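Local structure of formiminotetrahydrofolate cyclodeaminase (Thermotoga maritima, 1O5H) at residues 46-51 / 126-131; 96-101 / 111-116; 116-121 / 170-175; 149-154 / 201-206. The protein probably catalyses the cyclisation of 5-formiminotetrahydrofolate to 5,10-methenyltetrahydrofolate with release of ammonia, working as an all-helical protein in an assembly of two chains. One frame throughout, in Å; residues are numbered along the deposited sequence.

Contact 1. Residues 46-51 / 126-131; sequences MACALA and RVMKDL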
# COMPACT_ATOMS: atom_id res chain seq x y z
N MSE A 46 -0.39 -7.99 1.24
CA MSE A 46 0.42 -7.65 2.39
C MSE A 46 -0.43 -7.10 3.52
O MSE A 46 -0.15 -7.37 4.70
CB MSE A 46 1.49 -6.64 2.01
CG MSE A 46 2.62 -7.26 1.21
SE MSE A 46 3.78 -5.87 0.52
CE MSE A 46 2.51 -4.89 -0.36
N ALA A 47 -1.48 -6.35 3.18
CA ALA A 47 -2.38 -5.85 4.22
C ALA A 47 -3.05 -7.00 4.95
O ALA A 47 -3.18 -6.97 6.18
CB ALA A 47 -3.40 -4.93 3.66
N CYS A 48 -3.47 -8.02 4.19
CA CYS A 48 -4.07 -9.21 4.77
C CYS A 48 -3.08 -9.90 5.70
O CYS A 48 -3.44 -10.40 6.78
CB CYS A 48 -4.56 -10.18 3.69
SG CYS A 48 -5.98 -9.55 2.73
N ALA A 49 -1.81 -9.91 5.31
CA ALA A 49 -0.80 -10.47 6.18
C ALA A 49 -0.70 -9.75 7.52
O ALA A 49 -0.55 -10.40 8.55
CB ALA A 49 0.55 -10.52 5.50
N LEU A 50 -0.79 -8.43 7.55
CA LEU A 50 -0.80 -7.76 8.85
C LEU A 50 -2.01 -8.22 9.66
O LEU A 50 -1.89 -8.55 10.84
CB LEU A 50 -0.77 -6.26 8.71
CG LEU A 50 0.49 -5.70 8.06
CD1 LEU A 50 0.19 -4.35 7.46
CD2 LEU A 50 1.65 -5.60 9.04
N ALA A 51 -3.18 -8.29 9.03
CA ALA A 51 -4.36 -8.70 9.76
C ALA A 51 -4.14 -10.10 10.30
O ALA A 51 -4.51 -10.40 11.44
CB ALA A 51 -5.56 -8.67 8.90
N ARG A 126 -13.64 -6.58 -3.61
CA ARG A 126 -14.46 -7.40 -2.75
C ARG A 126 -13.60 -7.99 -1.67
O ARG A 126 -13.99 -7.98 -0.52
CB ARG A 126 -15.11 -8.52 -3.51
CG ARG A 126 -16.17 -8.12 -4.47
CD ARG A 126 -16.85 -9.36 -4.95
NE ARG A 126 -17.60 -9.12 -6.18
CZ ARG A 126 -18.57 -9.91 -6.58
NH1 ARG A 126 -19.22 -9.66 -7.73
NH2 ARG A 126 -18.91 -10.96 -5.83
N VAL A 127 -12.43 -8.51 -2.03
CA VAL A 127 -11.51 -8.99 -1.00
C VAL A 127 -11.20 -7.88 -0.00
O VAL A 127 -11.21 -8.10 1.21
CB VAL A 127 -10.21 -9.55 -1.59
CG1 VAL A 127 -9.32 -10.07 -0.48
CG2 VAL A 127 -10.49 -10.66 -2.63
N MSE A 128 -10.97 -6.67 -0.49
CA MSE A 128 -10.76 -5.56 0.42
C MSE A 128 -11.94 -5.35 1.34
O MSE A 128 -11.74 -5.16 2.54
CB MSE A 128 -10.41 -4.27 -0.33
CG MSE A 128 -9.03 -4.30 -0.98
SE MSE A 128 -7.56 -4.71 0.29
CE MSE A 128 -7.46 -6.68 0.22
N LYS A 129 -13.16 -5.40 0.83
CA LYS A 129 -14.31 -5.36 1.72
C LYS A 129 -14.19 -6.44 2.84
O LYS A 129 -14.47 -6.17 4.01
CB LYS A 129 -15.61 -5.53 0.93
CG LYS A 129 -16.92 -5.56 1.75
CD LYS A 129 -17.25 -6.93 2.30
CE LYS A 129 -17.49 -8.00 1.23
NZ LYS A 129 -18.51 -7.62 0.21
N ASP A 130 -13.78 -7.65 2.48
CA ASP A 130 -13.60 -8.67 3.50
C ASP A 130 -12.53 -8.27 4.48
O ASP A 130 -12.71 -8.41 5.66
CB ASP A 130 -13.23 -10.00 2.87
CG ASP A 130 -14.38 -10.60 2.09
OD1 ASP A 130 -15.55 -10.28 2.43
OD2 ASP A 130 -14.20 -11.40 1.14
N LEU A 131 -11.41 -7.76 3.97
CA LEU A 131 -10.30 -7.39 4.84
C LEU A 131 -10.77 -6.34 5.80
O LEU A 131 -10.50 -6.42 6.98
CB LEU A 131 -9.12 -6.89 4.02
CG LEU A 131 -7.95 -6.30 4.81
CD1 LEU A 131 -7.39 -7.33 5.77
CD2 LEU A 131 -6.83 -5.77 3.91

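Contact 2. Residues 96-101 / 111-116; sequences FEKVMK and QNALKE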
# COMPACT_ATOMS: atom_id res chain seq x y z
N PHE A 96 -5.27 -7.46 -19.18
CA PHE A 96 -4.74 -6.34 -19.96
C PHE A 96 -4.22 -6.79 -21.30
O PHE A 96 -4.42 -6.11 -22.29
CB PHE A 96 -3.62 -5.61 -19.23
CG PHE A 96 -3.21 -4.31 -19.88
CD1 PHE A 96 -2.47 -4.31 -21.07
CD2 PHE A 96 -3.57 -3.08 -19.29
CE1 PHE A 96 -2.10 -3.11 -21.69
CE2 PHE A 96 -3.19 -1.85 -19.88
CZ PHE A 96 -2.46 -1.87 -21.09
N GLU A 97 -3.54 -7.93 -21.33
CA GLU A 97 -3.05 -8.50 -22.59
C GLU A 97 -4.20 -8.76 -23.52
O GLU A 97 -4.19 -8.32 -24.66
CB GLU A 97 -2.30 -9.82 -22.39
CG GLU A 97 -1.16 -9.78 -21.38
CD GLU A 97 0.09 -9.05 -21.87
OE1 GLU A 97 0.11 -8.56 -23.02
OE2 GLU A 97 1.06 -8.96 -21.07
N LYS A 98 -5.20 -9.47 -23.02
CA LYS A 98 -6.38 -9.80 -23.78
C LYS A 98 -7.12 -8.57 -24.35
O LYS A 98 -7.48 -8.57 -25.52
CB LYS A 98 -7.30 -10.63 -22.92
CG LYS A 98 -8.34 -11.36 -23.69
CD LYS A 98 -9.37 -11.99 -22.77
CE LYS A 98 -10.37 -12.80 -23.59
NZ LYS A 98 -11.27 -13.61 -22.72
N VAL A 99 -7.32 -7.52 -23.56
CA VAL A 99 -7.90 -6.26 -24.06
C VAL A 99 -7.03 -5.61 -25.15
O VAL A 99 -7.51 -5.32 -26.24
CB VAL A 99 -8.20 -5.24 -22.92
CG1 VAL A 99 -8.37 -3.81 -23.46
CG2 VAL A 99 -9.43 -5.67 -22.15
N MSE A 100 -5.75 -5.37 -24.85
CA MSE A 100 -4.82 -4.78 -25.81
C MSE A 100 -4.79 -5.64 -27.07
O MSE A 100 -4.86 -5.09 -28.18
CB MSE A 100 -3.42 -4.60 -25.20
CG MSE A 100 -2.34 -4.04 -26.12
SE MSE A 100 -1.12 -5.43 -26.92
CE MSE A 100 -1.56 -5.32 -29.00
N LYS A 101 -4.74 -6.96 -26.92
CA LYS A 101 -4.76 -7.89 -28.07
C LYS A 101 -6.17 -8.09 -28.62
O LYS A 101 -6.53 -9.17 -29.05
CB LYS A 101 -4.12 -9.24 -27.73
N GLN A 111 -15.35 -5.64 -26.42
CA GLN A 111 -16.34 -5.34 -25.40
C GLN A 111 -16.35 -6.40 -24.32
O GLN A 111 -16.40 -6.09 -23.12
CB GLN A 111 -17.71 -5.18 -26.03
CG GLN A 111 -18.00 -3.77 -26.45
CD GLN A 111 -18.15 -2.87 -25.26
OE1 GLN A 111 -18.99 -3.11 -24.38
NE2 GLN A 111 -17.34 -1.82 -25.22
N ASN A 112 -16.29 -7.65 -24.73
CA ASN A 112 -16.26 -8.75 -23.78
C ASN A 112 -14.97 -8.79 -22.96
O ASN A 112 -14.99 -9.11 -21.77
CB ASN A 112 -16.50 -10.06 -24.51
CG ASN A 112 -15.82 -11.22 -23.85
OD1 ASN A 112 -16.33 -11.76 -22.87
ND2 ASN A 112 -14.66 -11.61 -24.37
N ALA A 113 -13.84 -8.47 -23.59
CA ALA A 113 -12.56 -8.48 -22.90
C ALA A 113 -12.56 -7.37 -21.88
O ALA A 113 -12.18 -7.58 -20.73
CB ALA A 113 -11.44 -8.28 -23.87
N LEU A 114 -13.02 -6.20 -22.32
CA LEU A 114 -13.17 -5.06 -21.44
C LEU A 114 -13.97 -5.41 -20.17
O LEU A 114 -13.60 -4.97 -19.09
CB LEU A 114 -13.80 -3.91 -22.21
CG LEU A 114 -12.91 -3.13 -23.17
CD1 LEU A 114 -13.82 -2.39 -24.13
CD2 LEU A 114 -12.01 -2.16 -22.41
N LYS A 115 -15.03 -6.22 -20.32
CA LYS A 115 -15.85 -6.62 -19.18
C LYS A 115 -15.05 -7.46 -18.21
O LYS A 115 -15.05 -7.20 -17.01
CB LYS A 115 -17.09 -7.41 -19.61
CG LYS A 115 -18.24 -6.54 -20.14
CD LYS A 115 -19.40 -7.39 -20.62
CE LYS A 115 -20.27 -6.66 -21.63
NZ LYS A 115 -21.66 -7.12 -21.45
N GLU A 116 -14.38 -8.47 -18.74
CA GLU A 116 -13.57 -9.34 -17.89
C GLU A 116 -12.55 -8.50 -17.18
O GLU A 116 -12.40 -8.63 -15.97
CB GLU A 116 -12.88 -10.43 -18.70
CG GLU A 116 -13.81 -11.56 -19.09
CD GLU A 116 -13.13 -12.61 -19.94
OE1 GLU A 116 -11.91 -12.49 -20.20
OE2 GLU A 116 -13.82 -13.57 -20.36

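Contact 3. Residues 116-121 / 170-175; sequences EAASVP and INLKEI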
# COMPACT_ATOMS: atom_id res chain seq x y z
N GLU A 116 -14.38 -8.47 -18.74
CA GLU A 116 -13.57 -9.34 -17.89
C GLU A 116 -12.55 -8.50 -17.18
O GLU A 116 -12.40 -8.63 -15.97
CB GLU A 116 -12.88 -10.43 -18.70
CG GLU A 116 -13.81 -11.56 -19.09
CD GLU A 116 -13.13 -12.61 -19.94
OE1 GLU A 116 -11.91 -12.49 -20.20
OE2 GLU A 116 -13.82 -13.57 -20.36
N ALA A 117 -11.87 -7.63 -17.92
CA ALA A 117 -10.84 -6.79 -17.33
C ALA A 117 -11.37 -5.93 -16.19
O ALA A 117 -10.75 -5.83 -15.14
CB ALA A 117 -10.21 -5.94 -18.37
N ALA A 118 -12.53 -5.34 -16.38
CA ALA A 118 -13.11 -4.52 -15.35
C ALA A 118 -13.45 -5.34 -14.10
O ALA A 118 -13.46 -4.81 -13.00
CB ALA A 118 -14.33 -3.85 -15.91
N SER A 119 -13.70 -6.63 -14.27
CA SER A 119 -14.12 -7.48 -13.16
C SER A 119 -12.98 -7.73 -12.22
O SER A 119 -13.20 -7.98 -11.03
CB SER A 119 -14.65 -8.84 -13.63
OG SER A 119 -15.81 -8.66 -14.40
N VAL A 120 -11.77 -7.68 -12.75
CA VAL A 120 -10.63 -8.04 -11.94
C VAL A 120 -10.48 -7.12 -10.74
O VAL A 120 -10.57 -7.60 -9.60
CB VAL A 120 -9.34 -8.14 -12.74
CG1 VAL A 120 -8.17 -8.33 -11.80
CG2 VAL A 120 -9.45 -9.28 -13.71
N PRO A 121 -10.32 -5.80 -10.95
CA PRO A 121 -10.20 -4.88 -9.80
C PRO A 121 -11.45 -4.93 -8.93
O PRO A 121 -11.35 -4.89 -7.72
CB PRO A 121 -9.99 -3.50 -10.42
CG PRO A 121 -10.31 -3.63 -11.88
CD PRO A 121 -10.27 -5.08 -12.23
N ILE A 170 -11.60 3.18 -15.05
CA ILE A 170 -10.95 3.33 -16.36
C ILE A 170 -11.48 2.30 -17.32
O ILE A 170 -11.67 2.60 -18.49
CB ILE A 170 -9.39 3.33 -16.33
CG1 ILE A 170 -8.84 2.03 -15.71
CG2 ILE A 170 -8.86 4.65 -15.70
CD1 ILE A 170 -7.34 1.70 -15.96
N ASN A 171 -11.76 1.10 -16.84
CA ASN A 171 -12.31 0.08 -17.71
C ASN A 171 -13.76 0.28 -18.10
O ASN A 171 -14.11 0.23 -19.29
CB ASN A 171 -12.08 -1.27 -17.11
CG ASN A 171 -10.65 -1.68 -17.22
OD1 ASN A 171 -10.21 -2.19 -18.26
ND2 ASN A 171 -9.89 -1.45 -16.17
N LEU A 172 -14.60 0.56 -17.12
CA LEU A 172 -16.01 0.80 -17.40
C LEU A 172 -16.27 1.79 -18.52
O LEU A 172 -17.15 1.55 -19.35
CB LEU A 172 -16.72 1.28 -16.14
CG LEU A 172 -16.96 0.15 -15.16
CD1 LEU A 172 -17.87 0.63 -14.08
CD2 LEU A 172 -17.56 -1.04 -15.90
N LYS A 173 -15.52 2.90 -18.53
CA LYS A 173 -15.78 4.00 -19.47
C LYS A 173 -15.64 3.58 -20.92
O LYS A 173 -16.18 4.23 -21.81
CB LYS A 173 -14.91 5.21 -19.17
CG LYS A 173 -13.45 5.04 -19.49
CD LYS A 173 -12.68 6.33 -19.19
CE LYS A 173 -11.18 6.07 -19.29
NZ LYS A 173 -10.39 7.31 -19.56
N GLU A 174 -14.95 2.47 -21.15
CA GLU A 174 -14.83 1.91 -22.50
C GLU A 174 -15.95 0.94 -22.91
O GLU A 174 -16.06 0.59 -24.09
CB GLU A 174 -13.48 1.22 -22.63
CG GLU A 174 -12.29 2.15 -22.38
CD GLU A 174 -12.34 3.42 -23.24
OE1 GLU A 174 -12.87 3.37 -24.38
OE2 GLU A 174 -11.84 4.48 -22.75
N ILE A 175 -16.75 0.49 -21.95
CA ILE A 175 -17.78 -0.53 -22.18
C ILE A 175 -19.12 0.11 -22.55
O ILE A 175 -19.66 0.96 -21.82
CB ILE A 175 -17.89 -1.47 -20.93
CG1 ILE A 175 -16.63 -2.33 -20.82
CG2 ILE A 175 -19.12 -2.37 -20.96
CD1 ILE A 175 -16.44 -3.01 -19.51

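Contact 4. Residues 149-154 / 201-206; sequences DTLNAA and RVKKML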
# COMPACT_ATOMS: atom_id res chain seq x y z
N ASP A 149 -0.43 -2.28 14.06
CA ASP A 149 -0.44 -3.12 12.86
C ASP A 149 -1.82 -3.22 12.23
O ASP A 149 -1.95 -3.26 11.02
CB ASP A 149 0.12 -4.48 13.15
CG ASP A 149 1.58 -4.44 13.43
OD1 ASP A 149 2.29 -3.68 12.74
OD2 ASP A 149 2.12 -5.12 14.33
N THR A 150 -2.85 -3.26 13.05
CA THR A 150 -4.20 -3.20 12.52
C THR A 150 -4.44 -1.91 11.76
O THR A 150 -4.97 -1.94 10.65
CB THR A 150 -5.18 -3.30 13.66
OG1 THR A 150 -4.97 -4.56 14.31
CG2 THR A 150 -6.61 -3.36 13.12
N LEU A 151 -4.05 -0.78 12.36
CA LEU A 151 -4.27 0.52 11.77
C LEU A 151 -3.54 0.57 10.46
O LEU A 151 -4.08 0.97 9.44
CB LEU A 151 -3.74 1.62 12.67
CG LEU A 151 -4.72 2.73 13.03
CD1 LEU A 151 -3.95 3.82 13.67
CD2 LEU A 151 -5.52 3.27 11.82
N ASN A 152 -2.30 0.11 10.47
CA ASN A 152 -1.50 0.11 9.29
C ASN A 152 -2.24 -0.64 8.23
O ASN A 152 -2.32 -0.18 7.08
CB ASN A 152 -0.16 -0.55 9.56
CG ASN A 152 0.76 0.33 10.36
OD1 ASN A 152 0.43 1.49 10.68
ND2 ASN A 152 1.93 -0.18 10.66
N ALA A 153 -2.82 -1.77 8.61
CA ALA A 153 -3.50 -2.59 7.63
C ALA A 153 -4.75 -1.88 7.13
O ALA A 153 -5.08 -1.96 5.95
CB ALA A 153 -3.81 -3.93 8.16
N ALA A 154 -5.42 -1.11 7.99
CA ALA A 154 -6.58 -0.36 7.53
C ALA A 154 -6.18 0.71 6.53
O ALA A 154 -6.83 0.92 5.48
CB ALA A 154 -7.30 0.25 8.68
N ARG A 201 -14.55 3.59 11.23
CA ARG A 201 -14.69 2.98 12.55
C ARG A 201 -13.33 2.51 13.06
O ARG A 201 -12.95 2.85 14.16
CB ARG A 201 -15.74 1.86 12.57
CG ARG A 201 -17.17 2.38 12.61
CD ARG A 201 -18.21 1.29 12.76
NE ARG A 201 -18.11 0.28 11.70
CZ ARG A 201 -18.63 0.42 10.48
NH1 ARG A 201 -19.29 1.52 10.14
NH2 ARG A 201 -18.49 -0.56 9.59
N VAL A 202 -12.57 1.76 12.26
CA VAL A 202 -11.28 1.28 12.73
C VAL A 202 -10.39 2.45 13.14
O VAL A 202 -9.94 2.50 14.29
CB VAL A 202 -10.58 0.44 11.71
CG1 VAL A 202 -9.15 0.13 12.19
CG2 VAL A 202 -11.38 -0.83 11.45
N LYS A 203 -10.15 3.39 12.22
CA LYS A 203 -9.51 4.65 12.61
C LYS A 203 -10.06 5.29 13.92
O LYS A 203 -9.30 5.61 14.82
CB LYS A 203 -9.55 5.63 11.46
CG LYS A 203 -8.30 5.57 10.57
CD LYS A 203 -8.50 6.36 9.31
CE LYS A 203 -8.10 7.82 9.43
NZ LYS A 203 -6.72 8.04 8.88
N LYS A 204 -11.38 5.45 14.05
CA LYS A 204 -11.94 6.12 15.21
C LYS A 204 -11.59 5.32 16.47
O LYS A 204 -11.02 5.86 17.39
CB LYS A 204 -13.45 6.30 15.03
CG LYS A 204 -14.13 7.31 15.96
N MSE A 205 -11.90 4.02 16.48
CA MSE A 205 -11.51 3.10 17.54
C MSE A 205 -10.01 3.11 17.88
O MSE A 205 -9.63 3.06 19.03
CB MSE A 205 -11.91 1.71 17.13
CG MSE A 205 -12.53 0.86 18.22
SE MSE A 205 -13.20 -0.71 17.28
CE MSE A 205 -14.52 0.19 15.94
N LEU A 206 -9.14 3.19 16.89
CA LEU A 206 -7.73 3.02 17.16
C LEU A 206 -6.88 4.28 17.17
O LEU A 206 -5.70 4.21 17.47
CB LEU A 206 -7.14 2.03 16.16
CG LEU A 206 -7.62 0.59 16.25
CD1 LEU A 206 -6.66 -0.31 15.51
CD2 LEU A 206 -7.71 0.18 17.69

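Contact 1. Residues 46-51 / 126-131
Leu131 reaches across from helix 107-141 and sets its two methyls against the face of helix 36-56 formed by Ala47, Cys48 and Ala51. The CA-CB bond of Leu131 points toward the other helix, and with CG anti to the backbone N (chi1 172°) the branch ends in a fork. Leu131 CD2 meets Ala47 CB at 3.5 Å, whereas Leu131 CD1 lies 3.9 Å from Ala51 CB, one turn further along. Between the two alanines the fork faces Cys48: Leu131 CD1 also touches Cys48 CA, and Cys48 SG lies beside both methyls, 4.0 Å from Leu131 CD1. The selenomethionine Met128 adds a second, lighter touch. Its chain bends at chi2 and chi3, which swings the terminal methyl toward Cys48 and puts Met128 CE 4.1 Å from Cys48 SG.

The segments run nearly parallel, at 19°, with their axes 10.8 Å apart, a wide spacing bridged mainly by the Leu131 side chain. Leu85 and Met78 of helix 68-100 border the contact, as do Leu156, Cys157 and Val160 of helix 147-172, placing it in the interior of the helical bundle. Met46 and Leu50 of the same segment 46-51 pack instead on Met46 and Val27 of the second subunit. With no hydrogen bond or charge pair joining the segments, the two helices cohere here through van der Waals packing and the burial of apolar and sulfur-bearing side chains.

Contact 2. Residues 96-101 / 111-116
Lys98 and Glu116 form the polar part of this contact, a salt bridge that is also a hydrogen bond, with Lys98 NZ 2.8 Å from Glu116 OE1. The ammonium comes to the syn side of that oxygen but lies 28° out of the carboxylate plane, and the second oxygen, Glu116 OE2, is further from Lys98 NZ at 3.5 Å. Both chains are extended beyond CG and meet at a slant. On the lysine, chi1 of -163° carries CG opposite the backbone N, from where the straight chain spans the groove between the helices. Its aliphatic part follows the same line, Lys98 CD passing 3.6 Å from Glu116 OE1.

Apolar packing centres on Val99 and Ala113; Val99 CA and Ala113 CA are the closest CA pair across the segments, at 5.3 Å. One methyl, Val99 CG2, rests on Ala113 CB at 3.7 Å and touches the helix backbone beside it, 3.6 Å from Leu114 N. The other, Val99 CG1, turns to Leu114 CD2 at 4.1 Å, the two side chains crossing at about a right angle. With an alanine at this point the axes lie 8.7 Å apart, a closeness consistent with its small side chain.

The segments belong to successive antiparallel helices, 68-100 and 107-141, joined by a short connection in a helical hairpin; the salt bridge occupies its more exposed edge. On another side of 111-116, Leu114 and Gln111 meet Ile175 in the turn after helix 147-172, while Lys115 makes a salt bridge with Asp177, just before helix 178-206.

Contact 3. Residues 116-121 / 170-175
Asn171, near the C-terminal end of helix 147-172, lays its CB against Ala118 CB of helix 107-141 at 3.6 Å. This is helix-end packing in an all-helical bundle, where segment 170-175 contains a type I beta turn from Leu172 to Ile175. The backbones are close, with Ala118 CA and Asn171 CA 5.2 Å apart. In Asn171, CG lies anti to the carbonyl carbon (chi1 -73°), beside the backbone N; the side chain crosses the face of helix 107-141 and brings its amide oxygen, Asn171 OD1, to 3.8 Å from Ala117 CB. The amide nitrogen is held by its own helix through a hydrogen bond from ND2 to Asn167 O.

Leu172 follows and opens the turn; its CD2 reaches Ala118 CB at 4.3 Å, while Met184 and Leu185 of helix 178-206 pack on the same leucine. Lys173 and Glu174 carry the chain round, and a backbone hydrogen bond from Ile175 N to Leu172 O closes the turn at 2.8 Å. Ile175 then points back toward helix 107-141, where its outermost methyl, CD1, ends 4.3 Å from Ala118 CB.

Contact 4. Residues 149-154 / 201-206
Segments 149-154 and 201-206 are helical and run close to antiparallel, at 152°, with axes 9.9 Å apart and Leu151 CA nearest Lys203 CA. Leu206 and Leu151 meet alongside each other, the two side chains sliding past in opposite directions with Leu151 CG 4.0 Å from Leu206 CB. Leu206 also sends a methyl across Thr150 at about a right angle: CD1 comes to 3.8 Å from Thr150 CB and 3.9 Å from Thr150 CG2. The threonine presents its carbon face here because its methyl lies opposite the backbone N, with OG1 turned beside that nitrogen (chi1 -61°).

One turn further along helix 147-172, Ala154 CB packs against Val202 CG1 at 4.0 Å. The two helices are consecutive in the chain and form an antiparallel pair within the all-helical bundle; this contact ties the beginning of helix 147-172 to the end of helix 178-206. Leu135 of helix 107-141 and Val54 of helix 36-56 border it at Thr150.

At the more open margin, Leu151 CD2 touches the aliphatic stem of Lys203, 3.8 Å from CG, and the two side chains cross almost perpendicularly. Beyond that stem the lysine chain bends twice, at chi3 and chi4, and its ammonium makes a weak hydrogen bond to Tyr199 OH and a long, weak ion pair with Asp155. The second subunit comes up to the same region: its Val166 packs on Leu151, its Gln162 on Lys203, and Asn152 ND2 donates a hydrogen bond to OD1 of its Asn167.

The four contacts sample one elongated helical bundle. Contacts 2 and 3 are neighbours toward one end, with centres 8 Å apart; they share Glu116 and touch where Ile175 CD1 lies 3.5 Å from Leu114 O. Contact 4 lies on the opposite side of the chain's centre, its centre about 36 Å from that of contact 2. Contact 1 is the most central, its centre about 6 Å from the chain's centre and 12 Å from the centre of contact 4, which it meets through Leu50 CB and Ala153 CB at 3.9 Å. Helix 107-141 threads through contacts 1, 2 and 3, and helix 147-172 joins contacts 3 and 4. Contacts 1, 3 and 4 also reach the second subunit.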